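PDB 1LJO: archaeal Sm-like protein AF-Sm2 from Archaeoglobus fulgidus, which probably binds RNA as a member of the snRNP Sm protein family, and assembles into a ring of six identical subunits. Local coordinates for residues E25-V30 with K55-G60; G31-V36 with L42-A47. All blocks are in the same frame, centred on the assembly; numbering follows the deposited sequence.

Both contacts draw on strand 28-36: interaction 1 (25-30 with 55-60) uses its beginning and the turn before it, interaction 2 (31-36 with 42-47) the remainder. Their centres lie about 12 Å apart, and A47 joins them. Its amide N stands 2.9 Å from G60 O, and its carbonyl O lies 2.9 Å from L59 N; both are probable backbone hydrogen bonds, tying segment 42-47 to segment 55-60. A47 CB also packs on V30 O. Two bound acetic acid molecules, probably from the crystallisation liquor, meet Q28 and S58 in interaction 1. Each contact also reaches a second copy of the protein in the hexamer.

Interaction 1: E25-V30 with K55-G60; sequences EENQLV and KVRSLG. With ACY (acetic acid), chain D; ACY (acetic acid), chain C.
In the curled antiparallel sheet of the Sm fold, L29 of strand 28-36 meets L59 of strand 54-60, with strand 47-51, which pairs with both, lying between them in the sheet. The CA atoms of L29 and L59 are still 9.0 Å apart, so only side-chain ends touch: L29 CD1 reaches L59 CD1 at 3.5 Å, the two chains crossing at about a right angle. With chi1 at -57° and chi2 at 177°, L59 is extended, which carries CD1 out to L29. A second, looser approach sets N27 ND2 at 4.3 Å from V56 CG2; the same nitrogen lies near the plane of the R57 guanidinium, at its edge. What brings these two donors together is E49: its OE2 accepts from N27 ND2 and forms a salt bridge with R57 NH1. Strand 54-60 bends through two classic beta bulges in this strongly curved sheet, V56 and R57 facing E49, L59 and G60 facing A47. On segment 55-60, K55 NZ donates to S58 OG at 2.6 Å, while S58 N gives a nearly straight bond (171°) to OXT of one acetic acid. L59 O accepts from Q73 NE2 of a neighbouring subunit.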
loop_
_atom_site.group_PDB
_atom_site.type_symbol
_atom_site.label_atom_id
_atom_site.label_comp_id
_atom_site.label_asym_id
_atom_site.label_seq_id
_atom_site.Cartn_x
_atom_site.Cartn_y
_atom_site.Cartn_z
ATOM N N GLU A 25 -3.364 -7.733 -9.596
ATOM C CA GLU A 25 -3.535 -8.774 -10.610
ATOM C C GLU A 25 -4.889 -9.462 -10.445
ATOM O O GLU A 25 -5.271 -9.838 -9.339
ATOM C CB GLU A 25 -2.407 -9.802 -10.492
ATOM C CG GLU A 25 -1.453 -9.832 -11.678
ATOM C CD GLU A 25 -1.958 -10.704 -12.813
ATOM O OE1 GLU A 25 -2.049 -11.934 -12.618
ATOM O OE2 GLU A 25 -2.266 -10.163 -13.897
ATOM N N GLU A 26 -5.614 -9.630 -11.548
ATOM C CA GLU A 26 -6.926 -10.270 -11.504
ATOM C C GLU A 26 -6.856 -11.795 -11.608
ATOM O O GLU A 26 -7.762 -12.500 -11.159
ATOM C CB GLU A 26 -7.817 -9.694 -12.611
ATOM C CG GLU A 26 -7.154 -9.620 -13.977
ATOM C CD GLU A 26 -7.889 -8.694 -14.931
ATOM O OE1 GLU A 26 -8.027 -7.495 -14.607
ATOM O OE2 GLU A 26 -8.328 -9.160 -16.005
ATOM N N ASN A 27 -5.780 -12.302 -12.199
ATOM C CA ASN A 27 -5.592 -13.743 -12.339
ATOM C C ASN A 27 -4.511 -14.175 -11.357
ATOM O O ASN A 27 -3.644 -13.378 -11.009
ATOM C CB ASN A 27 -5.153 -14.082 -13.762
ATOM C CG ASN A 27 -6.118 -13.565 -14.803
ATOM O OD1 ASN A 27 -7.323 -13.779 -14.700
ATOM N ND2 ASN A 27 -5.594 -12.887 -15.813
ATOM N N GLN A 28 -4.557 -15.428 -10.915
ATOM C CA GLN A 28 -3.558 -15.920 -9.975
ATOM C C GLN A 28 -2.297 -16.386 -10.688
ATOM O O GLN A 28 -2.320 -16.684 -11.883
ATOM C CB GLN A 28 -4.107 -17.090 -9.150
ATOM C CG GLN A 28 -5.397 -16.803 -8.396
ATOM C CD GLN A 28 -6.630 -17.226 -9.179
ATOM O OE1 GLN A 28 -6.766 -18.392 -9.559
ATOM N NE2 GLN A 28 -7.536 -16.282 -9.418
ATOM N N LEU A 29 -1.197 -16.444 -9.942
ATOM C CA LEU A 29 0.070 -16.911 -10.481
ATOM C C LEU A 29 0.370 -18.264 -9.858
ATOM O O LEU A 29 0.237 -18.442 -8.646
ATOM C CB LEU A 29 1.211 -15.939 -10.154
ATOM C CG LEU A 29 1.181 -14.559 -10.814
ATOM C CD1 LEU A 29 0.828 -14.704 -12.292
ATOM C CD2 LEU A 29 0.161 -13.685 -10.122
ATOM N N VAL A 30 0.757 -19.219 -10.694
ATOM C CA VAL A 30 1.085 -20.555 -10.229
ATOM C C VAL A 30 2.469 -20.903 -10.759
ATOM O O VAL A 30 2.728 -20.775 -11.957
ATOM C CB VAL A 30 0.078 -21.595 -10.759
ATOM C CG1 VAL A 30 0.451 -22.979 -10.264
ATOM C CG2 VAL A 30 -1.333 -21.221 -10.330
ATOM N N LYS A 55 -5.469 -22.305 -17.276
ATOM C CA LYS A 55 -4.242 -21.611 -17.659
ATOM C C LYS A 55 -4.550 -20.569 -18.739
ATOM O O LYS A 55 -5.212 -20.878 -19.735
ATOM C CB LYS A 55 -3.239 -22.641 -18.187
ATOM C CG LYS A 55 -2.163 -22.116 -19.119
ATOM C CD LYS A 55 -1.079 -21.354 -18.388
ATOM C CE LYS A 55 0.298 -21.837 -18.823
ATOM N NZ LYS A 55 0.439 -21.870 -20.305
ATOM N N VAL A 56 -4.076 -19.338 -18.545
ATOM C CA VAL A 56 -4.317 -18.277 -19.518
ATOM C C VAL A 56 -3.052 -17.701 -20.152
ATOM O O VAL A 56 -3.100 -17.197 -21.267
ATOM C CB VAL A 56 -5.132 -17.118 -18.898
ATOM C CG1 VAL A 56 -6.475 -17.635 -18.408
ATOM C CG2 VAL A 56 -4.363 -16.482 -17.760
ATOM N N ARG A 57 -1.923 -17.768 -19.446
ATOM C CA ARG A 57 -0.659 -17.252 -19.975
ATOM C C ARG A 57 0.555 -17.951 -19.373
ATOM O O ARG A 57 0.581 -18.232 -18.180
ATOM C CB ARG A 57 -0.499 -15.755 -19.682
ATOM C CG ARG A 57 -1.339 -14.800 -20.498
ATOM C CD ARG A 57 -0.718 -13.405 -20.429
ATOM N NE ARG A 57 -1.519 -12.379 -21.089
ATOM C CZ ARG A 57 -2.572 -11.779 -20.539
ATOM N NH1 ARG A 57 -2.959 -12.101 -19.311
ATOM N NH2 ARG A 57 -3.234 -10.850 -21.218
ATOM N N SER A 58 1.556 -18.225 -20.204
ATOM C CA SER A 58 2.799 -18.835 -19.735
ATOM C C SER A 58 3.704 -17.656 -19.402
ATOM O O SER A 58 3.791 -16.705 -20.182
ATOM C CB SER A 58 3.444 -19.691 -20.833
ATOM O OG SER A 58 2.766 -20.923 -20.978
ATOM N N LEU A 59 4.373 -17.707 -18.256
ATOM C CA LEU A 59 5.233 -16.609 -17.842
ATOM C C LEU A 59 6.704 -16.975 -17.652
ATOM O O LEU A 59 7.580 -16.166 -17.931
ATOM C CB LEU A 59 4.697 -16.001 -16.541
ATOM C CG LEU A 59 3.255 -15.488 -16.547
ATOM C CD1 LEU A 59 2.891 -14.984 -15.157
ATOM C CD2 LEU A 59 3.100 -14.378 -17.566
ATOM N N GLY A 60 6.975 -18.183 -17.170
ATOM C CA GLY A 60 8.354 -18.580 -16.957
ATOM C C GLY A 60 8.875 -17.999 -15.653
ATOM O O GLY A 60 8.267 -18.188 -14.601
HETATM C C ACY D . 0.980 -18.870 -23.818
HETATM O O ACY D . 0.754 -20.016 -23.238
HETATM O OXT ACY D . 0.925 -17.705 -23.290
HETATM C CH3 ACY D . 1.349 -19.000 -25.285
HETATM C C ACY C . -10.897 -16.260 -10.907
HETATM O O ACY C . -12.195 -16.151 -10.956
HETATM O OXT ACY C . -10.029 -15.457 -11.394
HETATM C CH3 ACY C . -10.427 -17.506 -10.173
#

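Interaction 2: G31-V36 with L42-A47; sequences GKLEGV and LYLTNA
Y43, G31 and T45 organise this antiparallel pairing of strand 31-36 with segment 42-47. Y43 O accepts two amides, E34 N at 2.8 Å and G35 N at 3.2 Å, the latter on a lone pair in the carbonyl plane; E34 and G35 thus share one partner in a classic beta bulge that shifts the register by one. The Y43 ring, its CG anti to the backbone N (chi1 170°), lies obliquely against E34, CD2 3.7 Å from E34 CB. G31 has its CA 4.0 Å from A47 CA, and a CB there would clash with A47 CB. E34 has CG anti to the carbonyl carbon (chi1 -82°), which sets CG 3.2 Å from T45 OG1, the two side chains crossing at about a right angle. T45 also lies alongside K32, with OG1 3.6 Å from K32 CB, while their backbones exchange a pair of hydrogen bonds. With an alanine in place of T45, OG1 and CG2 would be gone, and E34 CG would probably lose its closest neighbours and be freer to turn. The other face of the sheet is apolar: L33 CD1 meets L44 CD2 at 3.8 Å, and V36 CG2 meets L42 CD2 at 3.6 Å. L33, L42 and L44 also pack on strand 17-22, giving the leucine-rich interior of the small, strongly bent antiparallel barrel characteristic of the Sm fold.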
loop_
_atom_site.group_PDB
_atom_site.type_symbol
_atom_site.label_atom_id
_atom_site.label_comp_id
_atom_site.label_asym_id
_atom_site.label_seq_id
_atom_site.Cartn_x
_atom_site.Cartn_y
_atom_site.Cartn_z
ATOM N N GLY A 31 3.358 -21.329 -9.867
ATOM C CA GLY A 31 4.700 -21.683 -10.298
ATOM C C GLY A 31 5.533 -22.266 -9.177
ATOM O O GLY A 31 5.061 -22.402 -8.051
ATOM N N LYS A 32 6.774 -22.620 -9.487
ATOM C CA LYS A 32 7.666 -23.192 -8.491
ATOM C C LYS A 32 8.337 -22.074 -7.710
ATOM O O LYS A 32 8.932 -21.157 -8.295
ATOM C CB LYS A 32 8.734 -24.060 -9.163
ATOM C CG LYS A 32 9.697 -24.739 -8.182
ATOM C CD LYS A 32 10.880 -25.343 -8.925
ATOM C CE LYS A 32 11.894 -25.943 -7.967
ATOM N NZ LYS A 32 13.216 -26.175 -8.626
ATOM N N LEU A 33 8.237 -22.147 -6.386
ATOM C CA LEU A 33 8.848 -21.135 -5.538
ATOM C C LEU A 33 10.341 -21.421 -5.444
ATOM O O LEU A 33 10.757 -22.380 -4.798
ATOM C CB LEU A 33 8.221 -21.146 -4.137
ATOM C CG LEU A 33 8.785 -20.102 -3.163
ATOM C CD1 LEU A 33 8.601 -18.707 -3.730
ATOM C CD2 LEU A 33 8.088 -20.231 -1.813
ATOM N N GLU A 34 11.137 -20.589 -6.110
ATOM C CA GLU A 34 12.588 -20.745 -6.119
ATOM C C GLU A 34 13.275 -19.897 -5.063
ATOM O O GLU A 34 14.409 -20.175 -4.680
ATOM C CB GLU A 34 13.145 -20.387 -7.499
ATOM C CG GLU A 34 13.038 -21.516 -8.500
ATOM C CD GLU A 34 14.018 -22.631 -8.211
ATOM O OE1 GLU A 34 15.235 -22.418 -8.394
ATOM O OE2 GLU A 34 13.572 -23.716 -7.788
ATOM N N GLY A 35 12.591 -18.859 -4.596
ATOM C CA GLY A 35 13.180 -18.001 -3.585
ATOM C C GLY A 35 12.191 -17.042 -2.952
ATOM O O GLY A 35 11.205 -16.648 -3.573
ATOM N N VAL A 36 12.463 -16.673 -1.707
ATOM C CA VAL A 36 11.618 -15.752 -0.963
ATOM C C VAL A 36 12.470 -15.053 0.099
ATOM O O VAL A 36 13.499 -15.586 0.514
ATOM C CB VAL A 36 10.448 -16.510 -0.271
ATOM C CG1 VAL A 36 10.995 -17.618 0.620
ATOM C CG2 VAL A 36 9.601 -15.545 0.546
ATOM N N LEU A 42 8.665 -12.756 -3.840
ATOM C CA LEU A 42 8.713 -14.136 -4.298
ATOM C C LEU A 42 9.338 -14.271 -5.680
ATOM O O LEU A 42 9.097 -13.453 -6.568
ATOM C CB LEU A 42 7.296 -14.727 -4.349
ATOM C CG LEU A 42 6.391 -14.575 -3.124
ATOM C CD1 LEU A 42 4.989 -15.053 -3.477
ATOM C CD2 LEU A 42 6.956 -15.361 -1.944
ATOM N N TYR A 43 10.141 -15.314 -5.851
ATOM C CA TYR A 43 10.753 -15.598 -7.137
ATOM C C TYR A 43 10.242 -16.964 -7.573
ATOM O O TYR A 43 10.561 -17.986 -6.965
ATOM C CB TYR A 43 12.284 -15.596 -7.043
ATOM C CG TYR A 43 12.981 -16.119 -8.288
ATOM C CD1 TYR A 43 12.460 -15.881 -9.561
ATOM C CD2 TYR A 43 14.165 -16.849 -8.193
ATOM C CE1 TYR A 43 13.095 -16.358 -10.704
ATOM C CE2 TYR A 43 14.808 -17.330 -9.329
ATOM C CZ TYR A 43 14.266 -17.084 -10.581
ATOM O OH TYR A 43 14.879 -17.582 -11.709
ATOM N N LEU A 44 9.423 -16.961 -8.619
ATOM C CA LEU A 44 8.845 -18.185 -9.156
ATOM C C LEU A 44 9.462 -18.513 -10.505
ATOM O O LEU A 44 9.837 -17.614 -11.256
ATOM C CB LEU A 44 7.332 -18.025 -9.349
ATOM C CG LEU A 44 6.468 -17.644 -8.146
ATOM C CD1 LEU A 44 5.000 -17.641 -8.559
ATOM C CD2 LEU A 44 6.700 -18.631 -7.020
ATOM N N THR A 45 9.570 -19.800 -10.803
ATOM C CA THR A 45 10.096 -20.245 -12.084
ATOM C C THR A 45 9.025 -21.145 -12.682
ATOM O O THR A 45 8.177 -21.663 -11.951
ATOM C CB THR A 45 11.403 -21.045 -11.933
ATOM O OG1 THR A 45 11.188 -22.152 -11.053
ATOM C CG2 THR A 45 12.522 -20.147 -11.375
ATOM N N ASN A 46 9.054 -21.311 -14.002
ATOM C CA ASN A 46 8.081 -22.150 -14.692
ATOM C C ASN A 46 6.661 -21.686 -14.344
ATOM O O ASN A 46 5.727 -22.484 -14.293
ATOM C CB ASN A 46 8.287 -23.606 -14.263
ATOM C CG ASN A 46 9.746 -24.030 -14.353
ATOM O OD1 ASN A 46 10.285 -24.192 -15.441
ATOM N ND2 ASN A 46 10.396 -24.186 -13.202
ATOM N N ALA A 47 6.511 -20.385 -14.130
ATOM C CA ALA A 47 5.231 -19.808 -13.746
ATOM C C ALA A 47 4.218 -19.624 -14.866
ATOM O O ALA A 47 4.567 -19.529 -16.043
ATOM C CB ALA A 47 5.460 -18.480 -13.054
#